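Local coordinates for hypothetical protein MTH938 (Methanothermobacter thermautotrophicus, PDB 1IHN), which is of unknown function, a small archaeal protein of the DUF498/DUF598 family with an unusual fold built round a mixed beta-sheet, at residues Arg20-Arg34 and Ala101-Cys113. Numbering follows the deposited sequence.
Sequences RSDIVVHVDGSVTPR and AGRRVAAIIHVTC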
loop_
_atom_site.group_PDB
_atom_site.type_symbol
_atom_site.label_atom_id
_atom_site.label_comp_id
_atom_site.label_asym_id
_atom_site.label_seq_id
_atom_site.Cartn_x
_atom_site.Cartn_y
_atom_site.Cartn_z
ATOM N N ARG A 20 3.449 2.262 12.175
ATOM C CA ARG A 20 2.367 3.162 12.551
ATOM C C ARG A 20 2.288 4.366 11.623
ATOM O O ARG A 20 1.707 5.393 11.962
ATOM C CB ARG A 20 2.545 3.615 14.000
ATOM C CG ARG A 20 2.486 2.475 15.011
ATOM C CD ARG A 20 2.654 2.993 16.429
ATOM N NE ARG A 20 2.569 1.926 17.422
ATOM C CZ ARG A 20 2.756 2.103 18.728
ATOM N NH1 ARG A 20 3.043 3.308 19.204
ATOM N NH2 ARG A 20 2.659 1.075 19.558
ATOM N N SER A 21 2.886 4.224 10.448
ATOM C CA SER A 21 2.876 5.271 9.440
ATOM C C SER A 21 2.630 4.578 8.107
ATOM O O SER A 21 2.737 3.357 8.022
ATOM C CB SER A 21 4.220 6.002 9.430
ATOM O OG SER A 21 5.291 5.083 9.291
ATOM N N ASP A 22 2.289 5.339 7.070
ATOM C CA ASP A 22 2.035 4.745 5.759
ATOM C C ASP A 22 3.297 4.107 5.188
ATOM O O ASP A 22 4.387 4.658 5.305
ATOM C CB ASP A 22 1.511 5.803 4.791
ATOM C CG ASP A 22 0.080 6.204 5.090
ATOM O OD1 ASP A 22 -0.418 5.873 6.186
ATOM O OD2 ASP A 22 -0.543 6.861 4.228
ATOM N N ILE A 23 3.146 2.945 4.560
ATOM C CA ILE A 23 4.298 2.255 4.003
ATOM C C ILE A 23 4.089 1.703 2.609
ATOM O O ILE A 23 2.961 1.552 2.129
ATOM C CB ILE A 23 4.737 1.061 4.894
ATOM C CG1 ILE A 23 3.597 0.044 5.002
ATOM C CG2 ILE A 23 5.141 1.560 6.286
ATOM C CD1 ILE A 23 3.980 -1.267 5.690
ATOM N N VAL A 24 5.213 1.402 1.977
ATOM C CA VAL A 24 5.249 0.815 0.651
ATOM C C VAL A 24 5.906 -0.559 0.823
ATOM O O VAL A 24 7.018 -0.660 1.351
ATOM C CB VAL A 24 6.126 1.642 -0.315
ATOM C CG1 VAL A 24 6.256 0.917 -1.654
ATOM C CG2 VAL A 24 5.529 3.033 -0.507
ATOM N N VAL A 25 5.208 -1.611 0.407
ATOM C CA VAL A 25 5.763 -2.955 0.482
ATOM C C VAL A 25 6.229 -3.327 -0.930
ATOM O O VAL A 25 5.432 -3.404 -1.869
ATOM C CB VAL A 25 4.715 -3.972 0.995
ATOM C CG1 VAL A 25 5.318 -5.367 1.039
ATOM C CG2 VAL A 25 4.255 -3.576 2.391
ATOM N N HIS A 26 7.533 -3.534 -1.069
ATOM C CA HIS A 26 8.143 -3.873 -2.345
ATOM C C HIS A 26 8.018 -5.364 -2.680
ATOM O O HIS A 26 7.788 -6.196 -1.803
ATOM C CB HIS A 26 9.608 -3.432 -2.311
ATOM C CG HIS A 26 9.777 -1.960 -2.084
ATOM N ND1 HIS A 26 9.822 -1.047 -3.116
ATOM C CD2 HIS A 26 9.816 -1.234 -0.941
ATOM C CE1 HIS A 26 9.878 0.175 -2.620
ATOM N NE2 HIS A 26 9.874 0.092 -1.301
ATOM N N VAL A 27 8.167 -5.690 -3.958
ATOM C CA VAL A 27 8.056 -7.067 -4.427
ATOM C C VAL A 27 8.932 -8.052 -3.659
ATOM O O VAL A 27 8.522 -9.183 -3.405
ATOM C CB VAL A 27 8.398 -7.153 -5.931
ATOM C CG1 VAL A 27 8.562 -8.606 -6.358
ATOM C CG2 VAL A 27 7.295 -6.489 -6.745
ATOM N N ASP A 28 10.128 -7.620 -3.279
ATOM C CA ASP A 28 11.058 -8.482 -2.555
ATOM C C ASP A 28 10.843 -8.561 -1.037
ATOM O O ASP A 28 11.621 -9.207 -0.332
ATOM C CB ASP A 28 12.495 -8.031 -2.833
ATOM C CG ASP A 28 12.739 -6.589 -2.432
ATOM O OD1 ASP A 28 11.855 -5.991 -1.778
ATOM O OD2 ASP A 28 13.818 -6.056 -2.767
ATOM N N GLY A 29 9.807 -7.899 -0.528
ATOM C CA GLY A 29 9.552 -7.947 0.903
ATOM C C GLY A 29 10.059 -6.735 1.664
ATOM O O GLY A 29 9.805 -6.600 2.861
ATOM N N SER A 30 10.786 -5.856 0.980
ATOM C CA SER A 30 11.312 -4.649 1.608
ATOM C C SER A 30 10.192 -3.661 1.923
ATOM O O SER A 30 9.120 -3.698 1.320
ATOM C CB SER A 30 12.335 -3.968 0.695
ATOM O OG SER A 30 13.510 -4.745 0.565
ATOM N N VAL A 31 10.455 -2.776 2.875
ATOM C CA VAL A 31 9.492 -1.773 3.276
ATOM C C VAL A 31 10.157 -0.404 3.324
ATOM O O VAL A 31 11.239 -0.258 3.886
ATOM C CB VAL A 31 8.932 -2.052 4.682
ATOM C CG1 VAL A 31 8.054 -0.891 5.118
ATOM C CG2 VAL A 31 8.155 -3.357 4.697
ATOM N N THR A 32 9.504 0.587 2.728
ATOM C CA THR A 32 10.000 1.955 2.741
ATOM C C THR A 32 8.831 2.872 3.076
ATOM O O THR A 32 7.661 2.504 2.899
ATOM C CB THR A 32 10.600 2.378 1.384
ATOM O OG1 THR A 32 9.621 2.223 0.352
ATOM C CG2 THR A 32 11.825 1.538 1.060
ATOM N N PRO A 33 9.127 4.073 3.589
ATOM C CA PRO A 33 8.077 5.028 3.946
ATOM C C PRO A 33 7.334 5.497 2.703
ATOM O O PRO A 33 7.939 5.690 1.647
ATOM C CB PRO A 33 8.856 6.178 4.598
ATOM C CG PRO A 33 10.113 5.519 5.095
ATOM C CD PRO A 33 10.454 4.596 3.953
ATOM N N ARG A 34 6.027 5.679 2.826
ATOM C CA ARG A 34 5.246 6.163 1.701
ATOM C C ARG A 34 5.711 7.590 1.405
ATOM O O ARG A 34 5.953 8.371 2.320
ATOM C CB ARG A 34 3.756 6.161 2.046
ATOM C CG ARG A 34 2.894 6.734 0.945
ATOM C CD ARG A 34 1.446 6.903 1.364
ATOM N NE ARG A 34 0.781 7.804 0.435
ATOM C CZ ARG A 34 -0.280 8.547 0.720
ATOM N NH1 ARG A 34 -0.836 8.500 1.926
ATOM N NH2 ARG A 34 -0.745 9.388 -0.193
ATOM N N ALA A 101 0.240 -17.224 -2.655
ATOM C CA ALA A 101 0.180 -17.987 -3.893
ATOM C C ALA A 101 1.468 -17.853 -4.705
ATOM O O ALA A 101 1.608 -18.472 -5.754
ATOM C CB ALA A 101 -1.014 -17.539 -4.724
ATOM N N GLY A 102 2.403 -17.038 -4.222
ATOM C CA GLY A 102 3.664 -16.855 -4.924
ATOM C C GLY A 102 3.728 -15.706 -5.923
ATOM O O GLY A 102 4.738 -15.546 -6.612
ATOM N N ARG A 103 2.669 -14.901 -6.004
ATOM C CA ARG A 103 2.629 -13.774 -6.940
ATOM C C ARG A 103 3.564 -12.625 -6.572
ATOM O O ARG A 103 3.771 -12.342 -5.393
ATOM C CB ARG A 103 1.205 -13.217 -7.046
ATOM C CG ARG A 103 0.169 -14.174 -7.618
ATOM C CD ARG A 103 0.677 -14.849 -8.880
ATOM N NE ARG A 103 1.416 -16.074 -8.577
ATOM C CZ ARG A 103 2.296 -16.637 -9.398
ATOM N NH1 ARG A 103 2.555 -16.082 -10.573
ATOM N NH2 ARG A 103 2.912 -17.759 -9.048
ATOM N N ARG A 104 4.137 -11.978 -7.586
ATOM C CA ARG A 104 5.015 -10.827 -7.357
ATOM C C ARG A 104 4.056 -9.700 -6.996
ATOM O O ARG A 104 3.503 -9.040 -7.878
ATOM C CB ARG A 104 5.780 -10.442 -8.628
ATOM C CG ARG A 104 6.915 -11.374 -9.009
ATOM C CD ARG A 104 7.556 -10.959 -10.333
ATOM N NE ARG A 104 8.354 -9.735 -10.244
ATOM C CZ ARG A 104 9.523 -9.641 -9.614
ATOM N NH1 ARG A 104 10.043 -10.698 -9.005
ATOM N NH2 ARG A 104 10.187 -8.493 -9.609
ATOM N N VAL A 105 3.848 -9.497 -5.700
ATOM C CA VAL A 105 2.929 -8.466 -5.235
ATOM C C VAL A 105 3.637 -7.333 -4.506
ATOM O O VAL A 105 4.631 -7.542 -3.816
ATOM C CB VAL A 105 1.867 -9.059 -4.281
ATOM C CG1 VAL A 105 0.746 -8.049 -4.050
ATOM C CG2 VAL A 105 1.322 -10.351 -4.851
ATOM N N ALA A 106 3.105 -6.129 -4.672
ATOM C CA ALA A 106 3.633 -4.941 -4.029
ATOM C C ALA A 106 2.423 -4.174 -3.512
ATOM O O ALA A 106 1.312 -4.344 -4.016
ATOM C CB ALA A 106 4.407 -4.100 -5.028
ATOM N N ALA A 107 2.628 -3.332 -2.508
ATOM C CA ALA A 107 1.516 -2.576 -1.960
ATOM C C ALA A 107 1.907 -1.243 -1.350
ATOM O O ALA A 107 3.063 -1.009 -1.000
ATOM C CB ALA A 107 0.782 -3.422 -0.913
ATOM N N ILE A 108 0.918 -0.364 -1.261
ATOM C CA ILE A 108 1.075 0.940 -0.643
ATOM C C ILE A 108 -0.093 0.939 0.331
ATOM O O ILE A 108 -1.252 0.845 -0.075
ATOM C CB ILE A 108 0.916 2.103 -1.648
ATOM C CG1 ILE A 108 2.005 2.021 -2.722
ATOM C CG2 ILE A 108 0.989 3.427 -0.903
ATOM C CD1 ILE A 108 2.023 3.186 -3.698
ATOM N N ILE A 109 0.226 1.017 1.616
ATOM C CA ILE A 109 -0.773 0.981 2.666
ATOM C C ILE A 109 -0.931 2.293 3.417
ATOM O O ILE A 109 0.051 2.901 3.841
ATOM C CB ILE A 109 -0.422 -0.107 3.706
ATOM C CG1 ILE A 109 -0.258 -1.467 3.014
ATOM C CG2 ILE A 109 -1.477 -0.133 4.807
ATOM C CD1 ILE A 109 -1.538 -2.049 2.446
ATOM N N HIS A 110 -2.182 2.710 3.582
ATOM C CA HIS A 110 -2.517 3.924 4.322
ATOM C C HIS A 110 -3.088 3.406 5.642
ATOM O O HIS A 110 -4.094 2.691 5.649
ATOM C CB HIS A 110 -3.566 4.731 3.550
ATOM C CG HIS A 110 -3.967 6.012 4.215
ATOM N ND1 HIS A 110 -3.053 6.947 4.648
ATOM C CD2 HIS A 110 -5.191 6.533 4.474
ATOM C CE1 HIS A 110 -3.695 7.991 5.142
ATOM N NE2 HIS A 110 -4.992 7.766 5.049
ATOM N N VAL A 111 -2.448 3.754 6.756
ATOM C CA VAL A 111 -2.897 3.269 8.063
ATOM C C VAL A 111 -4.019 4.028 8.770
ATOM O O VAL A 111 -4.564 3.534 9.754
ATOM C CB VAL A 111 -1.710 3.151 9.046
ATOM C CG1 VAL A 111 -0.783 2.036 8.595
ATOM C CG2 VAL A 111 -0.959 4.478 9.128
ATOM N N THR A 112 -4.364 5.216 8.286
ATOM C CA THR A 112 -5.433 6.000 8.902
ATOM C C THR A 112 -6.571 6.209 7.908
ATOM O O THR A 112 -6.631 5.541 6.877
ATOM C CB THR A 112 -4.926 7.385 9.366
ATOM O OG1 THR A 112 -4.397 8.104 8.246
ATOM C CG2 THR A 112 -3.844 7.235 10.422
ATOM N N CYS A 113 -7.471 7.136 8.219
ATOM C CA CYS A 113 -8.597 7.423 7.340
ATOM C C CYS A 113 -8.191 8.374 6.212
ATOM O O CYS A 113 -8.277 7.952 5.040
ATOM C CB CYS A 113 -9.762 8.023 8.141
ATOM S SG CYS A 113 -9.364 9.499 9.122
ATOM O OXT CYS A 113 -7.784 9.517 6.505
HETATM O O HOH W 1 5.968 -8.393 -1.773
HETATM O O HOH W 2 5.968 -10.501 -4.074
#
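Asp22 and His110 meet just past one end of an antiparallel strand pair, 23-25 against 105-109, within the mixed five-stranded sheet; strand 105-109 is its middle strand, with 64-68 parallel on its other flank. Ring and carboxylate planes stand 89° apart, yet Asp22 OD2 lies close to the ring plane of His110, at the edge, and accepts from His110 ND1 on its syn lone pair at 2.5 Å. With CG anti to the backbone N (chi1 -179°), the ring of His110 reaches the carboxylate of Asp22 with its ND1 edge. Asp22 OD2 also takes the salt bridge from Arg34 NH1 at 2.8 Å, nearly in line with the C-O bond. Asp22 OD1 accepts Val111 N at 3.0 Å from above the carboxylate plane. Three donors on its two oxygens grip the buried carboxylate and fix its rotation; the short Asp22 side chain lets OD1 reach the backbone N of Val111 while OD2 meets His110. An asparagine here would probably leave Arg34 without its counter-charge in this cluster and give His110 a poorer acceptor. Arg34 reaches over with an extended chain, its CD resting on Ile108 CG2, and its guanidinium also pairs with Glu53.

Between the strands, Ile23 and Ile109, like Val25 and Ala107, are hydrogen-bonded pairs, and their side chains share the face on which helix 88-100 lies. Val24 and Ile108, a non-hydrogen-bonded pair, turn to the opposite face and touch Leu57 of helix 52-58. Beta-branched residues suit such extended backbone, and the small Ala107 sits opposite Val25, whose side chain touches Tyr95. At the far end Arg104, bent at chi3 (72°) and anchored by the carbonyls of Glu60 and Lys61, lays its guanidinium flat against Val27, whose CG1 sits over the centre of that face, 3.5 Å from Arg104 CZ.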